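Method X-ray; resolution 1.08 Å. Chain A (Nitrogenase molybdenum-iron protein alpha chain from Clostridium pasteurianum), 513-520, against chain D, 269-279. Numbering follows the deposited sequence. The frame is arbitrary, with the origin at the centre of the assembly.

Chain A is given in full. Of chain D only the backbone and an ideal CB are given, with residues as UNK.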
# COMPACT_ATOMS: atom_id res chain seq x y z
N LYS A 513 14.29 -10.46 21.62
CA LYS A 513 14.71 -9.97 22.93
C LYS A 513 13.77 -8.91 23.46
O LYS A 513 14.03 -8.35 24.54
CB LYS A 513 16.12 -9.40 22.86
CG LYS A 513 17.17 -10.44 22.49
CD LYS A 513 18.58 -9.84 22.47
CE LYS A 513 19.66 -10.89 22.25
NZ LYS A 513 21.03 -10.31 22.43
N MET A 514 12.68 -8.62 22.75
CA MET A 514 11.75 -7.56 23.10
C MET A 514 10.40 -8.09 23.55
O MET A 514 9.47 -7.32 23.78
CB MET A 514 11.54 -6.63 21.93
CG MET A 514 12.78 -5.94 21.44
SD MET A 514 12.44 -5.09 19.90
CE MET A 514 14.10 -4.73 19.41
N ILE A 515 10.29 -9.41 23.70
CA ILE A 515 8.99 -10.02 23.94
C ILE A 515 8.39 -9.60 25.29
O ILE A 515 7.19 -9.37 25.38
CB ILE A 515 9.11 -11.53 23.80
CG1 ILE A 515 9.35 -11.89 22.33
CG2 ILE A 515 7.90 -12.25 24.34
CD1 ILE A 515 9.67 -13.34 22.05
N THR A 516 9.19 -9.51 26.34
CA THR A 516 8.66 -9.14 27.67
C THR A 516 8.51 -7.63 27.73
O THR A 516 9.49 -6.92 27.52
CB THR A 516 9.59 -9.61 28.78
OG1 THR A 516 9.77 -11.02 28.67
CG2 THR A 516 9.07 -9.26 30.16
N PRO A 517 7.31 -7.14 28.08
CA PRO A 517 7.11 -5.70 28.19
C PRO A 517 7.77 -5.14 29.44
O PRO A 517 7.98 -5.87 30.42
CB PRO A 517 5.60 -5.56 28.27
CG PRO A 517 5.14 -6.83 28.89
CD PRO A 517 6.06 -7.88 28.34
N PRO A 518 8.08 -3.83 29.44
CA PRO A 518 8.87 -3.29 30.55
C PRO A 518 8.09 -3.15 31.85
O PRO A 518 8.69 -2.89 32.88
CB PRO A 518 9.32 -1.93 30.03
CG PRO A 518 8.32 -1.60 28.98
CD PRO A 518 7.98 -2.89 28.32
N TRP A 519 6.79 -3.31 31.82
CA TRP A 519 6.00 -3.29 33.05
C TRP A 519 5.91 -4.68 33.69
O TRP A 519 5.23 -4.85 34.73
CB TRP A 519 4.62 -2.72 32.79
CG TRP A 519 3.84 -3.34 31.66
CD1 TRP A 519 3.03 -4.42 31.73
CD2 TRP A 519 3.82 -2.88 30.28
NE1 TRP A 519 2.48 -4.66 30.48
CE2 TRP A 519 2.95 -3.73 29.59
CE3 TRP A 519 4.41 -1.82 29.60
CZ2 TRP A 519 2.66 -3.55 28.23
CZ3 TRP A 519 4.14 -1.65 28.25
CH2 TRP A 519 3.26 -2.51 27.59
N LYS A 520 6.61 -5.65 33.11
CA LYS A 520 6.80 -6.99 33.68
C LYS A 520 8.28 -7.36 33.88
O LYS A 520 9.16 -6.79 33.23
CB LYS A 520 6.14 -8.01 32.76
CG LYS A 520 4.63 -7.87 32.81
CD LYS A 520 3.89 -8.88 31.98
CE LYS A 520 2.42 -8.81 32.37
NZ LYS A 520 1.57 -9.65 31.49
N UNK D 269 7.49 3.08 17.35
CA UNK D 269 8.20 1.83 17.52
C UNK D 269 8.08 1.26 18.93
O UNK D 269 7.25 1.67 19.73
CB UNK D 269 9.68 2.03 17.17
N UNK D 270 8.93 0.26 19.20
CA UNK D 270 8.78 -0.52 20.43
C UNK D 270 9.27 0.28 21.64
O UNK D 270 8.48 0.60 22.55
CB UNK D 270 9.55 -1.84 20.32
N UNK D 271 10.55 0.60 21.70
CA UNK D 271 11.07 1.25 22.89
C UNK D 271 10.44 2.62 23.11
O UNK D 271 10.18 2.98 24.26
CB UNK D 271 12.59 1.38 22.79
N UNK D 272 10.21 3.39 22.06
CA UNK D 272 9.68 4.72 22.27
C UNK D 272 8.25 4.68 22.76
O UNK D 272 7.83 5.52 23.59
CB UNK D 272 9.77 5.54 20.98
N UNK D 273 7.45 3.75 22.25
CA UNK D 273 6.10 3.60 22.79
C UNK D 273 6.15 3.07 24.22
O UNK D 273 5.43 3.57 25.12
CB UNK D 273 5.27 2.67 21.91
N UNK D 274 6.98 2.07 24.46
CA UNK D 274 7.18 1.54 25.79
C UNK D 274 7.54 2.65 26.80
O UNK D 274 7.00 2.67 27.92
CB UNK D 274 8.28 0.47 25.76
N UNK D 275 8.43 3.54 26.41
CA UNK D 275 8.87 4.61 27.30
C UNK D 275 7.72 5.54 27.62
O UNK D 275 7.62 6.06 28.75
CB UNK D 275 10.03 5.39 26.68
N UNK D 276 6.85 5.81 26.66
CA UNK D 276 5.67 6.62 26.87
C UNK D 276 4.69 5.94 27.86
O UNK D 276 4.23 6.59 28.82
CB UNK D 276 4.98 6.89 25.53
N UNK D 277 4.40 4.67 27.63
CA UNK D 277 3.48 3.95 28.51
C UNK D 277 4.06 3.87 29.92
O UNK D 277 3.34 4.06 30.90
CB UNK D 277 3.20 2.55 27.97
N UNK D 278 5.35 3.58 30.04
CA UNK D 278 5.99 3.52 31.35
C UNK D 278 5.95 4.87 32.05
O UNK D 278 5.73 4.92 33.28
CB UNK D 278 7.44 3.05 31.21
N UNK D 279 6.15 5.96 31.33
CA UNK D 279 6.07 7.27 31.94
C UNK D 279 4.68 7.52 32.49
O UNK D 279 4.52 8.09 33.60
CB UNK D 279 6.45 8.36 30.93

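Position 269 lies just before the helix that starts at 270. Its phi of 90° is positive, which by itself favours glycine, and nothing of chain A is near its ideal CB. The residue is Gly D269, at the N-cap position.

At position 270 CA-to-CB points toward chain A. The ideal CB is 4.4 Å from Met A514 SD. Chain A offers an apolar thioether here, so a modest aliphatic side chain would suit, and several would do. The residue is Val D270, chi1 t. Its CG2 lies 4.2 Å from Met A514 SD, a loose apolar contact.

Positions 271, 272 and 273 find nothing of chain A within 5.5 Å of the ideal CB, so chain A does not select among helix-compatible residues. They are Ser D271, Ala D272 and Thr D273. Thr D273 OG1 donates a hydrogen bond to Gly D269 O at 2.8 Å, back to the start of the helix.

At position 274 CA-to-CB points sideways. The ideal CB is 3.8 Å from Pro A518 CG and 5.3 Å from Trp A519 CZ3. Chain A presents mostly carbon here, so a small or medium apolar side chain would seem natural, and a polar one would need partners of its own. The residue is Asp D274. Its OD2 lies 3.5 Å from Pro A518 CD, and its OD1 is 4.3 Å from Trp A519 CZ3. Neither contact is a hydrogen bond; both oxygens are hydrogen-bonded elsewhere in the structure.

Position 275 points away, and 276 is out of reach. Chain A sets no demand on either. They are Glu D275 and Phe D276.

At position 277 CA-to-CB points toward chain A, with the ideal CB 4.3 Å from Trp A519 CZ3. An aliphatic side chain would suit the indole, whether branched or not. The residue is Ile D277. Its CG2 reaches 3.9 Å from Trp A519 CZ3, while the end of the side chain leads away.

At position 278 CA-to-CB points sideways, and the ideal CB is 5.2 Å from Pro A518 CG. A long, flexible apolar side chain such as methionine could turn toward the proline and tryptophan; a shorter one such as leucine might still meet the proline. The residue is Met D278, m at all three chi angles, and its end comes nearer. Its CG packs 3.8 Å from Pro A518 CG. Its SD lies 3.8 Å from Trp A519 CB and sits at the edge of the indole, near the ring plane. Its CE is 3.6 Å from Pro A518 O.

Position 279 is out of reach of chain A. The residue is Ala D279.

Chain D (269-279) GVSATDEFIMA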
# COMPACT_ATOMS: atom_id res chain seq x y z
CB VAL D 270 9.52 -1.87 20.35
CG1 VAL D 270 9.32 -2.64 21.66
CG2 VAL D 270 9.05 -2.68 19.16
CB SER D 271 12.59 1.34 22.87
OG SER D 271 13.09 2.14 21.81
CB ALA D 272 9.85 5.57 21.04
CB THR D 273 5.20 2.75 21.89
OG1 THR D 273 5.13 3.33 20.59
CG2 THR D 273 3.79 2.70 22.47
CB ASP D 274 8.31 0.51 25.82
CG ASP D 274 7.95 -0.86 25.25
OD1 ASP D 274 6.78 -1.12 24.89
OD2 ASP D 274 8.90 -1.69 25.14
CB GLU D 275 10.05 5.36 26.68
CG GLU D 275 11.33 4.50 26.71
CD GLU D 275 12.34 4.72 25.60
OE1 GLU D 275 12.25 5.73 24.86
OE2 GLU D 275 13.23 3.85 25.52
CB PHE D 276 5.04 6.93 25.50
CG PHE D 276 3.65 7.51 25.57
CD1 PHE D 276 3.45 8.80 26.00
CD2 PHE D 276 2.54 6.78 25.20
CE1 PHE D 276 2.20 9.35 26.06
CE2 PHE D 276 1.27 7.32 25.26
CZ PHE D 276 1.11 8.61 25.68
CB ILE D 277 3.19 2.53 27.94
CG1 ILE D 277 2.45 2.62 26.61
CG2 ILE D 277 2.38 1.71 28.93
CD1 ILE D 277 1.11 3.30 26.65
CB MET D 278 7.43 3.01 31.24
CG MET D 278 7.51 1.56 30.86
SD MET D 278 6.71 0.41 32.00
CE MET D 278 7.81 0.52 33.39
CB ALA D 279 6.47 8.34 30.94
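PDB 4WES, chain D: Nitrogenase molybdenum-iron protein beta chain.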